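Local coordinates for protein Old Yellow Enzyme (Pichia, PDB 6AGZ) that is a flavin-dependent ene-reductase of the Old Yellow Enzyme family that carries FMN in a TIM barrel and probably reduces the activated C=C bond of enones asymmetrically, at residues D195-Q199 against Q261-I265. Residues are numbered along the deposited sequence; the frame is centred on the assembly and turned at random.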
ATOM      1  N   ASP A 195       6.949   3.285  16.754  1.00 15.58           N
ATOM      2  CA  ASP A 195       5.667   2.762  16.297  1.00 16.30           C
ATOM      3  C   ASP A 195       4.515   3.550  16.907  1.00 13.93           C
ATOM      4  O   ASP A 195       3.537   3.865  16.220  1.00 13.68           O
ATOM      5  CB  ASP A 195       5.555   1.277  16.639  1.00 18.13           C
ATOM      6  CG  ASP A 195       4.484   0.573  15.830  1.00 19.23           C
ATOM      7  OD1 ASP A 195       4.290   0.943  14.653  1.00 20.75           O
ATOM      8  OD2 ASP A 195       3.837  -0.351  16.369  1.00 20.31           O
ATOM      9  N   GLN A 196       4.621   3.889  18.197  1.00 13.07           N
ATOM     10  CA  GLN A 196       3.599   4.712  18.838  1.00 14.92           C
ATOM     11  C   GLN A 196       3.413   6.032  18.102  1.00 16.60           C
ATOM     12  O   GLN A 196       2.284   6.515  17.953  1.00 19.23           O
ATOM     13  CB  GLN A 196       3.962   4.966  20.301  1.00 15.03           C
ATOM     14  CG  GLN A 196       4.035   3.717  21.155  1.00 15.37           C
ATOM     15  CD  GLN A 196       4.813   3.937  22.437  1.00 17.76           C
ATOM     16  OE1 GLN A 196       4.881   5.053  22.953  1.00 17.36           O
ATOM     17  NE2 GLN A 196       5.413   2.871  22.955  1.00 19.10           N
ATOM     18  N   PHE A 197       4.509   6.637  17.635  1.00 14.88           N
ATOM     19  CA  PHE A 197       4.373   7.839  16.820  1.00 14.89           C
ATOM     20  C   PHE A 197       3.734   7.532  15.472  1.00 14.67           C
ATOM     21  O   PHE A 197       3.026   8.379  14.917  1.00 13.10           O
ATOM     22  CB  PHE A 197       5.733   8.511  16.627  1.00 13.32           C
ATOM     23  CG  PHE A 197       6.077   9.493  17.708  1.00 12.77           C
ATOM     24  CD1 PHE A 197       6.652   9.066  18.894  1.00 12.05           C
ATOM     25  CD2 PHE A 197       5.813  10.843  17.546  1.00 12.04           C
ATOM     26  CE1 PHE A 197       6.962   9.969  19.895  1.00 11.35           C
ATOM     27  CE2 PHE A 197       6.120  11.751  18.541  1.00 10.82           C
ATOM     28  CZ  PHE A 197       6.695  11.312  19.719  1.00 11.78           C
ATOM     29  N   ILE A 198       3.959   6.328  14.940  1.00 13.88           N
ATOM     30  CA  ILE A 198       3.378   5.977  13.646  1.00 13.19           C
ATOM     31  C   ILE A 198       1.885   5.677  13.769  1.00 13.05           C
ATOM     32  O   ILE A 198       1.106   5.995  12.861  1.00 11.29           O
ATOM     33  CB  ILE A 198       4.145   4.789  13.035  1.00 12.67           C
ATOM     34  CG1 ILE A 198       5.605   5.166  12.784  1.00 12.10           C
ATOM     35  CG2 ILE A 198       3.495   4.327  11.743  1.00 12.24           C
ATOM     36  CD1 ILE A 198       6.462   4.000  12.342  1.00  8.63           C
ATOM     37  N   GLN A 199       1.458   5.084  14.882  1.00 12.29           N
ATOM     38  CA  GLN A 199       0.110   4.536  14.992  1.00 14.14           C
ATOM     39  C   GLN A 199      -0.911   5.617  15.334  1.00 15.44           C
ATOM     40  O   GLN A 199      -0.683   6.443  16.223  1.00 18.92           O
ATOM     41  CB  GLN A 199       0.073   3.435  16.052  1.00 14.12           C
ATOM     42  CG  GLN A 199       0.953   2.236  15.740  1.00 13.69           C
ATOM     43  CD  GLN A 199       0.432   1.405  14.586  1.00 12.82           C
ATOM     44  OE1 GLN A 199      -0.753   1.456  14.252  1.00 13.90           O
ATOM     45  NE2 GLN A 199       1.317   0.631  13.968  1.00 11.88           N
ATOM     46  N   GLN A 261       0.022   4.252   5.540  1.00 15.93           N
ATOM     47  CA  GLN A 261       1.004   4.837   6.449  1.00 15.29           C
ATOM     48  C   GLN A 261       2.395   4.253   6.208  1.00 15.54           C
ATOM     49  O   GLN A 261       3.340   4.966   5.838  1.00 18.12           O
ATOM     50  CB  GLN A 261       0.548   4.593   7.890  1.00 14.13           C
ATOM     51  CG  GLN A 261       1.445   5.159   8.968  1.00 14.69           C
ATOM     52  CD  GLN A 261       1.389   6.669   9.052  1.00 15.66           C
ATOM     53  OE1 GLN A 261       0.366   7.246   9.424  1.00 16.43           O
ATOM     54  NE2 GLN A 261       2.498   7.318   8.725  1.00 17.21           N
ATOM     55  N   PHE A 262       2.526   2.940   6.398  1.00 15.00           N
ATOM     56  CA  PHE A 262       3.810   2.285   6.187  1.00 12.20           C
ATOM     57  C   PHE A 262       4.184   2.242   4.713  1.00 10.76           C
ATOM     58  O   PHE A 262       5.372   2.171   4.381  1.00 12.18           O
ATOM     59  CB  PHE A 262       3.778   0.879   6.781  1.00 13.76           C
ATOM     60  CG  PHE A 262       3.576   0.862   8.269  1.00 16.22           C
ATOM     61  CD1 PHE A 262       4.662   0.807   9.124  1.00 18.84           C
ATOM     62  CD2 PHE A 262       2.302   0.919   8.811  1.00 16.11           C
ATOM     63  CE1 PHE A 262       4.482   0.798  10.495  1.00 18.80           C
ATOM     64  CE2 PHE A 262       2.115   0.911  10.180  1.00 16.86           C
ATOM     65  CZ  PHE A 262       3.207   0.850  11.023  1.00 17.05           C
ATOM     66  N   GLY A 263       3.195   2.274   3.819  1.00 10.78           N
ATOM     67  CA  GLY A 263       3.500   2.461   2.410  1.00  8.73           C
ATOM     68  C   GLY A 263       4.221   3.771   2.157  1.00 10.87           C
ATOM     69  O   GLY A 263       5.174   3.831   1.373  1.00 12.95           O
ATOM     70  N   TYR A 264       3.784   4.839   2.830  1.00 11.35           N
ATOM     71  CA  TYR A 264       4.481   6.116   2.727  1.00 10.16           C
ATOM     72  C   TYR A 264       5.870   6.037   3.344  1.00 10.70           C
ATOM     73  O   TYR A 264       6.827   6.592   2.791  1.00 10.15           O
ATOM     74  CB  TYR A 264       3.663   7.224   3.389  1.00 11.02           C
ATOM     75  CG  TYR A 264       4.450   8.494   3.643  1.00 11.58           C
ATOM     76  CD1 TYR A 264       4.635   9.435   2.637  1.00 12.16           C
ATOM     77  CD2 TYR A 264       5.008   8.753   4.890  1.00 11.55           C
ATOM     78  CE1 TYR A 264       5.355  10.595   2.865  1.00 12.12           C
ATOM     79  CE2 TYR A 264       5.729   9.906   5.126  1.00 11.42           C
ATOM     80  CZ  TYR A 264       5.899  10.825   4.112  1.00 10.92           C
ATOM     81  OH  TYR A 264       6.617  11.973   4.349  1.00 12.60           O
ATOM     82  N   ILE A 265       6.001   5.370   4.493  1.00 11.97           N
ATOM     83  CA  ILE A 265       7.323   5.230   5.107  1.00 11.94           C
ATOM     84  C   ILE A 265       8.287   4.539   4.146  1.00 11.28           C
ATOM     85  O   ILE A 265       9.399   5.024   3.890  1.00 10.42           O
ATOM     86  CB  ILE A 265       7.220   4.476   6.445  1.00 13.80           C
ATOM     87  CG1 ILE A 265       6.440   5.312   7.460  1.00 13.51           C
ATOM     88  CG2 ILE A 265       8.607   4.142   6.976  1.00 13.65           C
ATOM     89  CD1 ILE A 265       6.198   4.611   8.776  1.00 14.59           C
TER
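I198 puts CG2 anti to its own backbone N and CG1 beside that N (chi1 -62°), so that its two branches part: CG2 goes to F262 and Q261, CD1 to I265. F262, with CG beside the backbone N (chi1 -63°), carries its ring toward the end of helix 193-198. CG2 of I198 lies 3.6 Å from CZ of F262, approaching the ring obliquely, and 3.5 Å from CG of Q261. On the other branch the two isoleucines meet end to end, I198 CD1 being 3.6 Å from I265 CD1, and L220 of helix 218-231 packs against both of these residues.

Polar atoms lie at the outer edge of the F262 ring. Q199 NE2 comes to it near the ring plane, 3.5 Å from F262 CZ, with the amide turned 42° from the ring; D195 OD1 stands at the same edge, 3.8 Å from F262 CZ. These two atoms are joined by a nearly straight hydrogen bond, Q199 NE2 to D195 OD1 at 3.1 Å, met on the syn side but well out of the carboxylate plane. The remaining oxygen, D195 OD2, accepts from G191 N and also bonds S249 OG, while Q199 OE1 accepts from G250 N. Q261 OE1 bonds R216 NE and its NE2 the carbonyl O of I213.

The contact thus joins helix 193-198, which follows barrel strand 183-187, to helix 258-274, which follows strand 236-240. Direct contact between the two segments is mainly apolar, the polar groups touching the ring edge without bonding across; their own bonds would hold carboxylate and amide beside it.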